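Local coordinates for B-cell lymphoma 3 protein (Homo sapiens, PDB 1K1A) that forms complexes with p50 and p52 homodimers of NF-kappa-B, holding back nuclear entry of p50 in the cytoplasm and activating NF-kappa-B target genes in the nucleus, at residues Leu64-Gly69 and Asp100-Gly105; Leu85-Arg90 and Leu117-Val122; Leu168-Gly173 and Val199-Arg204. All blocks are in the same frame, centred on the assembly; numbering follows the deposited sequence.

Contact 1: Leu64-Gly69 and Asp100-Gly105; sequences LLVTAG and DSAAPG
Val66 and Thr67 meet Ser101 where two successive ankyrin repeats, ANK 2 and ANK 3, lie side by side. Most of the touching falls to one methyl group: Val66 CG1 sits over the chain as it leaves its helix, 3.6 Å from Ser101 C and 3.6 Å from Ala102 N. The same methyl reaches Ser101 CB at 3.7 Å. It extends across the gap because CG1 is anti to its own backbone N (chi1 176°). Beside it, Thr67 CG2 comes to 3.9 Å from Ser101 CB, so that this CB is flanked by both residues. The backbones are close here, with Thr67 CA and Ser101 CA 5.9 Å apart.

The side chains meet through carbon, while the hydroxyls bond within their own helices, Thr67 OG1 to Arg63 O and Ser101 OG to Ala97 O. Next to Ser101, the carboxylate of Asp100 forms a salt bridge with Arg138. Behind the first shell, Gly69 closes helix 59-67 with a Schellman motif, whereas the chain turns out of helix 92-101 at Ala102. Helix 22-34 covers Leu64 and Ala68 of the first segment, and helix 49-55 packs on Leu65 and Val66.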
loop_
_atom_site.group_PDB
_atom_site.type_symbol
_atom_site.label_atom_id
_atom_site.label_comp_id
_atom_site.label_asym_id
_atom_site.label_seq_id
_atom_site.Cartn_x
_atom_site.Cartn_y
_atom_site.Cartn_z
ATOM N N LEU A 64 20.795 -5.446 -5.022
ATOM C CA LEU A 64 21.909 -5.111 -5.911
ATOM C C LEU A 64 21.601 -3.849 -6.708
ATOM O O LEU A 64 22.411 -2.923 -6.764
ATOM C CB LEU A 64 22.208 -6.270 -6.871
ATOM C CG LEU A 64 23.334 -6.082 -7.902
ATOM C CD1 LEU A 64 23.644 -7.398 -8.601
ATOM C CD2 LEU A 64 22.988 -5.005 -8.925
ATOM N N LEU A 65 20.423 -3.821 -7.320
ATOM C CA LEU A 65 20.028 -2.705 -8.166
ATOM C C LEU A 65 19.896 -1.401 -7.390
ATOM O O LEU A 65 20.378 -0.363 -7.831
ATOM C CB LEU A 65 18.717 -3.013 -8.912
ATOM C CG LEU A 65 18.794 -4.062 -10.034
ATOM C CD1 LEU A 65 17.407 -4.317 -10.604
ATOM C CD2 LEU A 65 19.745 -3.624 -11.135
ATOM N N VAL A 66 19.243 -1.457 -6.235
ATOM C CA VAL A 66 19.061 -0.249 -5.430
ATOM C C VAL A 66 20.402 0.287 -4.920
ATOM O O VAL A 66 20.685 1.481 -5.031
ATOM C CB VAL A 66 18.086 -0.484 -4.281
ATOM C CG1 VAL A 66 17.991 0.773 -3.392
ATOM C CG2 VAL A 66 16.704 -0.837 -4.861
ATOM N N THR A 67 21.252 -0.606 -4.420
ATOM C CA THR A 67 22.553 -0.189 -3.924
ATOM C C THR A 67 23.415 0.395 -5.061
ATOM O O THR A 67 24.252 1.278 -4.831
ATOM C CB THR A 67 23.271 -1.354 -3.186
ATOM O OG1 THR A 67 23.362 -2.491 -4.046
ATOM C CG2 THR A 67 22.417 -1.872 -2.039
ATOM N N ALA A 68 23.185 -0.065 -6.287
ATOM C CA ALA A 68 23.929 0.444 -7.445
ATOM C C ALA A 68 23.418 1.790 -7.988
ATOM O O ALA A 68 24.027 2.368 -8.889
ATOM C CB ALA A 68 23.977 -0.604 -8.565
ATOM N N GLY A 69 22.290 2.272 -7.467
ATOM C CA GLY A 69 21.781 3.575 -7.874
ATOM C C GLY A 69 20.437 3.606 -8.589
ATOM O O GLY A 69 19.982 4.680 -9.024
ATOM N N ASP A 100 15.436 -1.410 3.124
ATOM C CA ASP A 100 16.754 -1.543 3.739
ATOM C C ASP A 100 17.875 -1.022 2.822
ATOM O O ASP A 100 18.904 -0.544 3.306
ATOM C CB ASP A 100 17.053 -3.012 4.128
ATOM C CG ASP A 100 16.307 -3.470 5.397
ATOM O OD1 ASP A 100 15.462 -2.709 5.940
ATOM O OD2 ASP A 100 16.511 -4.592 5.920
ATOM N N SER A 101 17.680 -1.110 1.506
ATOM C CA SER A 101 18.738 -0.738 0.565
ATOM C C SER A 101 18.724 0.716 0.117
ATOM O O SER A 101 19.757 1.254 -0.276
ATOM C CB SER A 101 18.728 -1.657 -0.664
ATOM O OG SER A 101 18.692 -3.017 -0.280
ATOM N N ALA A 102 17.557 1.350 0.160
ATOM C CA ALA A 102 17.438 2.725 -0.319
ATOM C C ALA A 102 18.262 3.700 0.509
ATOM O O ALA A 102 18.337 3.588 1.732
ATOM C CB ALA A 102 15.975 3.162 -0.367
ATOM N N ALA A 103 18.884 4.659 -0.165
ATOM C CA ALA A 103 19.623 5.705 0.521
ATOM C C ALA A 103 18.649 6.606 1.283
ATOM O O ALA A 103 17.525 6.833 0.842
ATOM C CB ALA A 103 20.444 6.513 -0.474
ATOM N N PRO A 104 19.069 7.092 2.446
ATOM C CA PRO A 104 18.208 7.955 3.257
ATOM C C PRO A 104 17.725 9.149 2.444
ATOM O O PRO A 104 18.516 9.775 1.742
ATOM C CB PRO A 104 19.132 8.402 4.392
ATOM C CG PRO A 104 20.157 7.288 4.498
ATOM C CD PRO A 104 20.382 6.840 3.078
ATOM N N GLY A 105 16.431 9.434 2.518
ATOM C CA GLY A 105 15.848 10.557 1.802
ATOM C C GLY A 105 15.550 10.343 0.321
ATOM O O GLY A 105 15.259 11.303 -0.394
#

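Contact 2: Leu85-Arg90 and Leu117-Val122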
loop_
_atom_site.group_PDB
_atom_site.type_symbol
_atom_site.label_atom_id
_atom_site.label_comp_id
_atom_site.label_asym_id
_atom_site.label_seq_id
_atom_site.Cartn_x
_atom_site.Cartn_y
_atom_site.Cartn_z
ATOM N N LEU A 85 4.572 -1.839 -6.053
ATOM C CA LEU A 85 4.608 -3.141 -6.723
ATOM C C LEU A 85 4.872 -4.280 -5.748
ATOM O O LEU A 85 4.298 -5.364 -5.888
ATOM C CB LEU A 85 5.642 -3.151 -7.855
ATOM C CG LEU A 85 5.307 -2.282 -9.072
ATOM C CD1 LEU A 85 6.464 -2.297 -10.057
ATOM C CD2 LEU A 85 4.021 -2.775 -9.747
ATOM N N ALA A 86 5.735 -4.041 -4.761
ATOM C CA ALA A 86 5.988 -5.046 -3.726
ATOM C C ALA A 86 4.704 -5.360 -2.964
ATOM O O ALA A 86 4.437 -6.520 -2.643
ATOM C CB ALA A 86 7.092 -4.605 -2.775
ATOM N N CYS A 87 3.889 -4.338 -2.699
ATOM C CA CYS A 87 2.622 -4.571 -2.000
ATOM C C CYS A 87 1.532 -5.252 -2.865
ATOM O O CYS A 87 0.823 -6.143 -2.396
ATOM C CB CYS A 87 2.107 -3.288 -1.340
ATOM S SG CYS A 87 3.211 -2.605 -0.091
ATOM N N GLU A 88 1.389 -4.865 -4.126
ATOM C CA GLU A 88 0.396 -5.555 -4.934
ATOM C C GLU A 88 0.809 -7.014 -5.186
ATOM O O GLU A 88 -0.035 -7.867 -5.433
ATOM C CB GLU A 88 0.078 -4.805 -6.229
ATOM C CG GLU A 88 1.224 -4.692 -7.210
ATOM C CD GLU A 88 0.774 -4.170 -8.570
ATOM O OE1 GLU A 88 -0.208 -4.704 -9.130
ATOM O OE2 GLU A 88 1.400 -3.219 -9.077
ATOM N N HIS A 89 2.100 -7.309 -5.058
ATOM C CA HIS A 89 2.571 -8.681 -5.256
ATOM C C HIS A 89 2.737 -9.428 -3.938
ATOM O O HIS A 89 3.361 -10.488 -3.892
ATOM C CB HIS A 89 3.874 -8.715 -6.060
ATOM C CG HIS A 89 3.680 -8.508 -7.527
ATOM N ND1 HIS A 89 3.557 -9.554 -8.420
ATOM C CD2 HIS A 89 3.586 -7.375 -8.261
ATOM C CE1 HIS A 89 3.398 -9.071 -9.640
ATOM N NE2 HIS A 89 3.405 -7.752 -9.569
ATOM N N ARG A 90 2.174 -8.868 -2.872
ATOM C CA ARG A 90 2.225 -9.486 -1.548
ATOM C C ARG A 90 3.621 -10.018 -1.194
ATOM O O ARG A 90 3.759 -11.167 -0.769
ATOM C CB ARG A 90 1.210 -10.636 -1.465
ATOM C CG ARG A 90 -0.229 -10.258 -1.829
ATOM C CD ARG A 90 -1.193 -11.440 -1.765
ATOM N NE ARG A 90 -2.603 -11.044 -1.842
ATOM C CZ ARG A 90 -3.299 -10.968 -2.968
ATOM N NH1 ARG A 90 -2.726 -11.243 -4.125
ATOM N NH2 ARG A 90 -4.574 -10.600 -2.941
ATOM N N LEU A 117 -3.623 6.000 -4.933
ATOM C CA LEU A 117 -3.367 5.232 -3.715
ATOM C C LEU A 117 -1.911 5.210 -3.285
ATOM O O LEU A 117 -1.000 5.248 -4.123
ATOM C CB LEU A 117 -3.833 3.778 -3.901
ATOM C CG LEU A 117 -5.291 3.542 -4.296
ATOM C CD1 LEU A 117 -5.557 2.053 -4.466
ATOM C CD2 LEU A 117 -6.227 4.137 -3.262
ATOM N N THR A 118 -1.698 5.129 -1.970
ATOM C CA THR A 118 -0.367 4.908 -1.424
ATOM C C THR A 118 -0.120 3.414 -1.387
ATOM O O THR A 118 -1.038 2.626 -1.594
ATOM C CB THR A 118 -0.265 5.423 0.017
ATOM O OG1 THR A 118 -1.134 4.643 0.860
ATOM C CG2 THR A 118 -0.801 6.838 0.134
ATOM N N ALA A 119 1.126 3.037 -1.111
ATOM C CA ALA A 119 1.485 1.640 -0.927
ATOM C C ALA A 119 0.655 1.005 0.193
ATOM O O ALA A 119 0.245 -0.151 0.087
ATOM C CB ALA A 119 2.959 1.518 -0.629
ATOM N N LEU A 120 0.405 1.765 1.256
ATOM C CA LEU A 120 -0.407 1.274 2.373
ATOM C C LEU A 120 -1.836 0.903 1.948
ATOM O O LEU A 120 -2.369 -0.132 2.369
ATOM C CB LEU A 120 -0.423 2.283 3.533
ATOM C CG LEU A 120 -1.219 1.853 4.762
ATOM C CD1 LEU A 120 -0.693 0.510 5.263
ATOM C CD2 LEU A 120 -1.129 2.904 5.858
ATOM N N HIS A 121 -2.459 1.743 1.124
ATOM C CA HIS A 121 -3.794 1.438 0.597
ATOM C C HIS A 121 -3.770 0.112 -0.157
ATOM O O HIS A 121 -4.619 -0.744 0.050
ATOM C CB HIS A 121 -4.294 2.535 -0.355
ATOM C CG HIS A 121 -4.644 3.825 0.323
ATOM N ND1 HIS A 121 -5.752 3.969 1.133
ATOM C CD2 HIS A 121 -4.055 5.043 0.277
ATOM C CE1 HIS A 121 -5.816 5.214 1.570
ATOM N NE2 HIS A 121 -4.793 5.883 1.074
ATOM N N VAL A 122 -2.802 -0.037 -1.058
ATOM C CA VAL A 122 -2.641 -1.269 -1.823
ATOM C C VAL A 122 -2.459 -2.481 -0.903
ATOM O O VAL A 122 -3.124 -3.504 -1.073
ATOM C CB VAL A 122 -1.440 -1.181 -2.786
ATOM C CG1 VAL A 122 -1.198 -2.523 -3.459
ATOM C CG2 VAL A 122 -1.680 -0.099 -3.840
#
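Cys87, which faces Ala119 and Val122 across the contact, lends its carbonyl O to Arg90 N at 3.1 Å. That bond belongs to the Schellman motif ending helix 82-88, completed by Ser91 N bonding to Ala86 O, with Arg90 at positive phi. The side chains that meet across the contact do so mainly through carbon and sulfur, partly against backbone atoms. Val122 CG1, carried forward by a chi1 of 174° that sets it anti to the backbone N, lies on the last helical turn of its neighbour: 3.6 Å from Glu88 N, 3.8 Å from Glu88 CB and 4.0 Å from Cys87 CB. The thiol rests farther along, with Cys87 SG 3.9 Å from Ala119 O and 4.2 Å from Ala119 CB. Of the Glu88 side chain, CB does the touching; the carboxylate end leads away.

The end of one helix thus meets the beginning of the next repeat's helix. Thr118 is the N-cap of helix 119-126, its OG1 accepting from His121 N at 3.2 Å in a nearly straight bond (164°), a capping bond that closes the first turn, which carries Ala119 and Val122. The pairing joins ANK 3 to ANK 4 near the middle of the chain. Helix 49-55 packs against Leu85, Ala86 and His89, while helix 129-137 touches Cys87 through Leu135 and Leu120 through Val132 and Leu136.

Contact 3: Leu168-Gly173 and Val199-Arg204; sequences LLLQHG and VRTLVR
Leu170 reaches out from the last turn of helix 163-171 toward Thr201 and Leu202 of helix 196-204, linking ANK 5 to ANK 6. Its CB points at the neighbouring helix but makes no close contact there itself, serving instead as the first step of an outstretched arm. At CG the chain lies anti to the carbonyl carbon (chi1 -69°), and from there CD1 continues the extension, with chi2 at 170°. This terminal methyl does the touching. Leu170 CD1 lies 3.8 Å from Thr201 CG2 and 4.3 Å from Leu202 CD2, and so rests against both residues. The CB of Leu202 is not aimed at Leu170; the approach is made by the methyl at its end. The other branch of Leu170 is set back: Leu170 CD2 is 4.9 Å from Leu202 CD2.

The receiving side is oriented to match. Thr201 turns its methyl outward, anti to the backbone N, and its OG1 goes back along its own helix to a weak hydrogen bond with Pro197 O. The leucine and threonine side chains cross obliquely, methyl meeting methyl. The backbones stay apart: even the nearest CA atoms, Leu170 CA and Leu202 CA, are 8.6 Å from each other, and the distance is bridged by side chains.

Neighbours fill in around this point. Val176 touches both Leu170 and Leu202, Ala186, Leu187 and Ala190 of helix 186-193 pack on Leu202, and Leu163, Val166 and Gln167 of helix 163-171 also touch Thr201. Gly173 ends helix 163-171 in a Schellman motif through bonds to Leu170 O and, from Ala174 N, to Leu169 O. Between the two segments, cohesion is therefore likely to come from dispersion and the exclusion of water around a few methyl groups, forces that depend on shape and distance and little on direction.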
loop_
_atom_site.group_PDB
_atom_site.type_symbol
_atom_site.label_atom_id
_atom_site.label_comp_id
_atom_site.label_asym_id
_atom_site.label_seq_id
_atom_site.Cartn_x
_atom_site.Cartn_y
_atom_site.Cartn_z
ATOM N N LEU A 168 -5.672 -4.731 12.954
ATOM C CA LEU A 168 -4.265 -4.384 12.764
ATOM C C LEU A 168 -4.055 -2.871 12.706
ATOM O O LEU A 168 -3.139 -2.343 13.331
ATOM C CB LEU A 168 -3.711 -5.066 11.502
ATOM C CG LEU A 168 -2.207 -4.921 11.245
ATOM C CD1 LEU A 168 -1.394 -5.332 12.486
ATOM C CD2 LEU A 168 -1.780 -5.732 10.023
ATOM N N LEU A 169 -4.911 -2.173 11.964
ATOM C CA LEU A 169 -4.779 -0.721 11.837
ATOM C C LEU A 169 -5.065 0.030 13.138
ATOM O O LEU A 169 -4.361 0.986 13.482
ATOM C CB LEU A 169 -5.656 -0.190 10.696
ATOM C CG LEU A 169 -5.211 -0.571 9.277
ATOM C CD1 LEU A 169 -6.349 -0.419 8.286
ATOM C CD2 LEU A 169 -4.012 0.263 8.832
ATOM N N LEU A 170 -6.092 -0.398 13.868
ATOM C CA LEU A 170 -6.433 0.257 15.124
ATOM C C LEU A 170 -5.315 0.053 16.133
ATOM O O LEU A 170 -4.988 0.943 16.914
ATOM C CB LEU A 170 -7.763 -0.270 15.672
ATOM C CG LEU A 170 -9.008 0.126 14.856
ATOM C CD1 LEU A 170 -10.232 -0.637 15.340
ATOM C CD2 LEU A 170 -9.263 1.631 14.887
ATOM N N GLN A 171 -4.717 -1.125 16.077
ATOM C CA GLN A 171 -3.589 -1.487 16.909
ATOM C C GLN A 171 -2.424 -0.521 16.683
ATOM O O GLN A 171 -1.651 -0.225 17.607
ATOM C CB GLN A 171 -3.175 -2.900 16.508
ATOM C CG GLN A 171 -2.353 -3.663 17.474
ATOM C CD GLN A 171 -2.269 -5.126 17.085
ATOM O OE1 GLN A 171 -1.232 -5.593 16.618
ATOM N NE2 GLN A 171 -3.361 -5.850 17.279
ATOM N N HIS A 172 -2.292 -0.031 15.451
ATOM C CA HIS A 172 -1.187 0.867 15.110
ATOM C C HIS A 172 -1.505 2.366 15.148
ATOM O O HIS A 172 -0.773 3.173 14.573
ATOM C CB HIS A 172 -0.576 0.479 13.765
ATOM C CG HIS A 172 0.272 -0.748 13.830
ATOM N ND1 HIS A 172 1.630 -0.701 14.062
ATOM C CD2 HIS A 172 -0.045 -2.060 13.718
ATOM C CE1 HIS A 172 2.114 -1.930 14.080
ATOM N NE2 HIS A 172 1.119 -2.773 13.873
ATOM N N GLY A 173 -2.602 2.737 15.798
ATOM C CA GLY A 173 -2.917 4.144 16.011
ATOM C C GLY A 173 -3.801 4.855 14.992
ATOM O O GLY A 173 -3.849 6.086 14.971
ATOM N N VAL A 199 -18.593 -3.753 13.985
ATOM C CA VAL A 199 -19.256 -2.764 14.816
ATOM C C VAL A 199 -18.717 -2.879 16.240
ATOM O O VAL A 199 -18.361 -1.877 16.864
ATOM C CB VAL A 199 -20.800 -2.928 14.804
ATOM C CG1 VAL A 199 -21.451 -1.887 15.705
ATOM C CG2 VAL A 199 -21.337 -2.801 13.381
ATOM N N ARG A 200 -18.625 -4.108 16.738
ATOM C CA ARG A 200 -18.127 -4.340 18.092
ATOM C C ARG A 200 -16.710 -3.810 18.263
ATOM O O ARG A 200 -16.407 -3.150 19.261
ATOM C CB ARG A 200 -18.151 -5.831 18.444
ATOM C CG ARG A 200 -19.540 -6.391 18.767
ATOM C CD ARG A 200 -19.563 -7.902 19.000
ATOM N NE ARG A 200 -20.927 -8.422 19.060
ATOM C CZ ARG A 200 -21.435 -9.298 18.207
ATOM N NH1 ARG A 200 -20.692 -9.782 17.212
ATOM N NH2 ARG A 200 -22.694 -9.692 18.343
ATOM N N THR A 201 -15.848 -4.117 17.299
ATOM C CA THR A 201 -14.449 -3.696 17.356
ATOM C C THR A 201 -14.295 -2.168 17.313
ATOM O O THR A 201 -13.582 -1.591 18.129
ATOM C CB THR A 201 -13.643 -4.367 16.232
ATOM O OG1 THR A 201 -13.363 -5.727 16.596
ATOM C CG2 THR A 201 -12.261 -3.749 16.114
ATOM N N LEU A 202 -14.959 -1.521 16.359
ATOM C CA LEU A 202 -14.903 -0.058 16.253
ATOM C C LEU A 202 -15.421 0.660 17.516
ATOM O O LEU A 202 -14.819 1.620 17.975
ATOM C CB LEU A 202 -15.672 0.431 15.018
ATOM C CG LEU A 202 -15.153 -0.023 13.648
ATOM C CD1 LEU A 202 -16.175 0.255 12.548
ATOM C CD2 LEU A 202 -13.813 0.638 13.321
ATOM N N VAL A 203 -16.546 0.205 18.060
ATOM C CA VAL A 203 -17.128 0.846 19.243
ATOM C C VAL A 203 -16.212 0.734 20.458
ATOM O O VAL A 203 -16.010 1.699 21.190
ATOM C CB VAL A 203 -18.525 0.259 19.599
ATOM C CG1 VAL A 203 -18.989 0.760 20.973
ATOM C CG2 VAL A 203 -19.545 0.618 18.531
ATOM N N ARG A 204 -15.641 -0.438 20.663
ATOM C CA ARG A 204 -14.752 -0.622 21.791
ATOM C C ARG A 204 -13.476 0.193 21.618
ATOM O O ARG A 204 -12.826 0.540 22.594
ATOM C CB ARG A 204 -14.396 -2.085 21.964
ATOM C CG ARG A 204 -15.497 -2.901 22.585
ATOM C CD ARG A 204 -15.042 -4.269 23.002
ATOM N NE ARG A 204 -16.110 -5.020 23.643
ATOM C CZ ARG A 204 -16.010 -6.291 23.980
ATOM N NH1 ARG A 204 -14.888 -6.948 23.733
ATOM N NH2 ARG A 204 -17.029 -6.910 24.565
#

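How the contacts relate
From the N terminus, residues 64-69 open contact 1 and residues 85-90 open contact 2 before the first is complete. Contact 1 then closes at 100-105, and contact 2 at 117-122, so the two loops cross, with helix 82-88 inside the span of the first. Together they join ANK 2 to ANK 3 and ANK 3 to ANK 4, making ANK 3 the shared member. Contact 3 follows in series, closing a separate loop between ANK 5 and ANK 6. The centres of contacts 1 and 3 are about 35 Å apart, on opposite sides of the chain's centre. As in other ankyrin domains, neighbour-to-neighbour contacts build an elongated stack.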